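Local coordinates for protein glutathione S-transferase domain (Burkholderia graminis, PDB 4MF5) that probably transfers glutathione to electrophilic substrates, as a glutathione S-transferase of the Ure2p-like type that binds glutathione, at residues V141-G146 with G184-R189. Sequence-based numbering, arbitrary orientation. Where two conformers were deposited one is given.
Sequences VMFQMG and GVLEQR
The ring of Phe143 reaches from helix 131-161 to Val185 and Leu186 of segment 184-189. The contact is wholly apolar and small, about 120 Å² of buried surface. The far end of the ring does the touching: Phe143 CZ lies 3.8 Å from Val185 CG1. Phe143 CE1 is 4.0 Å from the same methyl. Phe143 CE2 lies 3.8 Å from Leu186 CD2, in one of two modelled conformers of Leu186, so this touch is less certain. Both methyls approach obliquely from the same side of the ring plane. With CG anti to the backbone N (chi1 167°), Phe143 extends from its helix toward 184-189. Val185 points back at it, whereas Leu186 sets out across the line between the helices and, in this conformer, brings CD2 and CG close to the ring. No hydrogen bond joins the segments. Around the contact, Trp140 meets the Phe143 ring edge-to-face, Ile148 touches both Phe143 and Leu186, and Glu111 of the second subunit packs on Phe143. An Arg189-Glu136 salt bridge also links the two helices. Phe143 thus packs helix 131-161 against helix 170-190 in the all-helical C-terminal domain of the glutathione transferase fold, away from the glutathione pocket.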
ATOM      1  N   VAL A 141      -5.886   3.285  -4.156  1.00  7.60           N
ATOM      2  CA  VAL A 141      -5.665   2.007  -3.505  1.00  7.91           C
ATOM      3  C   VAL A 141      -4.434   2.090  -2.589  1.00  7.44           C
ATOM      4  O   VAL A 141      -4.462   1.573  -1.465  1.00  7.83           O
ATOM      5  CB  VAL A 141      -5.553   0.848  -4.515  1.00  8.27           C
ATOM      6  CG1 VAL A 141      -5.096  -0.433  -3.833  1.00  8.98           C
ATOM      7  CG2 VAL A 141      -6.892   0.632  -5.239  1.00  9.24           C
ATOM      8  N   MET A 142      -3.370   2.751  -3.036  1.00  7.61           N
ATOM      9  CA  MET A 142      -2.177   2.937  -2.199  1.00  8.25           C
ATOM     10  C   MET A 142      -2.463   3.778  -0.952  1.00  7.69           C
ATOM     11  O   MET A 142      -1.947   3.478   0.129  1.00  8.27           O
ATOM     12  CB  MET A 142      -1.048   3.565  -3.016  1.00  8.14           C
ATOM     13  CG  MET A 142      -0.435   2.686  -4.073  1.00  8.69           C
ATOM     14  SD  MET A 142       0.377   1.245  -3.358  1.00  9.00           S
ATOM     15  CE  MET A 142       1.070   0.542  -4.868  1.00  9.08           C
ATOM     16  N   PHE A 143      -3.259   4.845  -1.096  1.00  7.72           N
ATOM     17  CA  PHE A 143      -3.688   5.643   0.052  1.00  7.96           C
ATOM     18  C   PHE A 143      -4.387   4.759   1.068  1.00  7.26           C
ATOM     19  O   PHE A 143      -4.181   4.864   2.275  1.00  8.08           O
ATOM     20  CB  PHE A 143      -4.619   6.756  -0.448  1.00  8.42           C
ATOM     21  CG  PHE A 143      -5.377   7.452   0.635  1.00  8.60           C
ATOM     22  CD1 PHE A 143      -4.768   8.398   1.443  1.00  9.62           C
ATOM     23  CD2 PHE A 143      -6.702   7.167   0.880  1.00  9.46           C
ATOM     24  CE1 PHE A 143      -5.471   9.025   2.460  1.00 10.81           C
ATOM     25  CE2 PHE A 143      -7.420   7.829   1.861  1.00 10.40           C
ATOM     26  CZ  PHE A 143      -6.788   8.744   2.656  1.00 10.96           C
ATOM     27  N   GLN A 144      -5.253   3.874   0.589  1.00  7.46           N
ATOM     28  CA  GLN A 144      -5.946   2.951   1.470  1.00  7.40           C
ATOM     29  C   GLN A 144      -4.965   1.985   2.147  1.00  6.93           C
ATOM     30  O   GLN A 144      -5.024   1.758   3.362  1.00  7.68           O
ATOM     31  CB  GLN A 144      -7.046   2.209   0.692  1.00  7.59           C
ATOM     32  CG  GLN A 144      -7.916   1.343   1.568  1.00  7.71           C
ATOM     33  CD  GLN A 144      -7.251   0.053   1.982  1.00  7.51           C
ATOM     34  OE1 GLN A 144      -6.677  -0.653   1.146  1.00  7.89           O
ATOM     35  NE2 GLN A 144      -7.337  -0.280   3.287  1.00  7.93           N
ATOM     36  N   MET A 145      -4.045   1.425   1.358  1.00  7.30           N
ATOM     37  CA  MET A 145      -3.135   0.408   1.866  1.00  7.50           C
ATOM     38  C   MET A 145      -2.128   0.974   2.862  1.00  7.43           C
ATOM     39  O   MET A 145      -1.765   0.288   3.819  1.00  8.31           O
ATOM     40  CB  MET A 145      -2.385  -0.270   0.716  1.00  7.78           C
ATOM     41  CG  MET A 145      -3.265  -1.174  -0.132  1.00  8.47           C
ATOM     42  SD  MET A 145      -3.737  -2.739   0.661  1.00  8.59           S
ATOM     43  CE  MET A 145      -2.175  -3.582   0.723  1.00 10.81           C
ATOM     44  N   GLY A 146      -1.645   2.179   2.622  1.00  7.50           N
ATOM     45  CA  GLY A 146      -0.623   2.785   3.466  1.00  8.39           C
ATOM     46  C   GLY A 146      -1.175   3.612   4.612  1.00  8.67           C
ATOM     47  O   GLY A 146      -0.502   3.756   5.625  1.00 10.82           O
ATOM     48  N   GLY A 184     -11.247  12.836   6.861  1.00  9.20           N
ATOM     49  CA  GLY A 184     -11.386  14.153   6.245  1.00  9.99           C
ATOM     50  C   GLY A 184     -10.882  14.181   4.821  1.00  9.39           C
ATOM     51  O   GLY A 184     -11.449  14.859   3.960  1.00 10.45           O
ATOM     52  N   VAL A 185      -9.812  13.442   4.551  1.00  9.34           N
ATOM     53  CA  VAL A 185      -9.312  13.331   3.174  1.00  9.33           C
ATOM     54  C   VAL A 185     -10.373  12.673   2.297  1.00  9.05           C
ATOM     55  O   VAL A 185     -10.685  13.141   1.204  1.00  9.68           O
ATOM     56  CB  VAL A 185      -7.991  12.529   3.116  1.00 10.35           C
ATOM     57  CG1 VAL A 185      -7.550  12.338   1.673  1.00 11.28           C
ATOM     58  CG2 VAL A 185      -6.900  13.237   3.910  1.00 11.54           C
ATOM     59  N   LEU A 186     -10.924  11.570   2.762  1.00  9.09           N
ATOM     60  CA  LEU A 186     -11.990  10.891   2.014  0.51  9.64           C
ATOM     61  C   LEU A 186     -13.200  11.785   1.824  1.00  9.20           C
ATOM     62  O   LEU A 186     -13.781  11.816   0.741  1.00 10.19           O
ATOM     63  CB  LEU A 186     -12.423   9.606   2.699  0.51 10.64           C
ATOM     64  CG  LEU A 186     -11.463   8.440   2.631  0.51  8.55           C
ATOM     65  CD1 LEU A 186     -12.017   7.286   3.456  0.51  9.70           C
ATOM     66  CD2 LEU A 186     -11.197   7.984   1.219  0.51  9.32           C
ATOM     67  N   GLU A 187     -13.577  12.512   2.873  1.00  9.12           N
ATOM     68  CA  GLU A 187     -14.738  13.401   2.830  1.00  9.75           C
ATOM     69  C   GLU A 187     -14.585  14.471   1.757  1.00 10.42           C
ATOM     70  O   GLU A 187     -15.498  14.712   0.955  1.00 11.81           O
ATOM     71  CB  GLU A 187     -14.947  14.045   4.195  1.00 10.11           C
ATOM     72  CG  GLU A 187     -16.117  14.981   4.274  1.00 10.70           C
ATOM     73  CD  GLU A 187     -17.449  14.295   4.102  1.00 10.26           C
ATOM     74  OE1 GLU A 187     -17.514  13.069   4.261  1.00 10.28           O
ATOM     75  OE2 GLU A 187     -18.444  15.005   3.820  1.00 12.28           O
ATOM     76  N   GLN A 188     -13.457  15.142   1.742  1.00 10.53           N
ATOM     77  CA  GLN A 188     -13.201  16.156   0.730  1.00 11.25           C
ATOM     78  C   GLN A 188     -13.135  15.572  -0.660  1.00 11.49           C
ATOM     79  O   GLN A 188     -13.594  16.184  -1.593  1.00 12.97           O
ATOM     80  CB  GLN A 188     -11.933  16.949   1.061  1.00 14.24           C
ATOM     81  CG  GLN A 188     -11.682  18.098   0.134  1.00 23.01           C
ATOM     82  CD  GLN A 188     -12.857  19.081   0.167  1.00 40.11           C
ATOM     83  OE1 GLN A 188     -13.188  19.605   1.239  1.00 51.89           O
ATOM     84  NE2 GLN A 188     -13.550  19.253  -0.972  1.00 89.05           N
ATOM     85  N   ARG A 189     -12.577  14.373  -0.795  1.00 10.76           N
ATOM     86  CA  ARG A 189     -12.506  13.736  -2.092  1.00 10.63           C
ATOM     87  C   ARG A 189     -13.893  13.385  -2.632  1.00 10.62           C
ATOM     88  O   ARG A 189     -14.173  13.485  -3.831  1.00 11.45           O
ATOM     89  CB  ARG A 189     -11.628  12.491  -2.003  1.00 11.33           C
ATOM     90  CG  ARG A 189     -11.566  11.689  -3.270  1.00 11.48           C
ATOM     91  CD  ARG A 189     -10.937  12.449  -4.383  1.00 11.46           C
ATOM     92  NE  ARG A 189     -11.019  11.673  -5.575  1.00 11.85           N
ATOM     93  CZ  ARG A 189     -10.523  12.053  -6.739  1.00 12.44           C
ATOM     94  NH1 ARG A 189     -10.712  11.271  -7.793  1.00 14.85           N
ATOM     95  NH2 ARG A 189      -9.825  13.180  -6.848  1.00 14.69           N
TER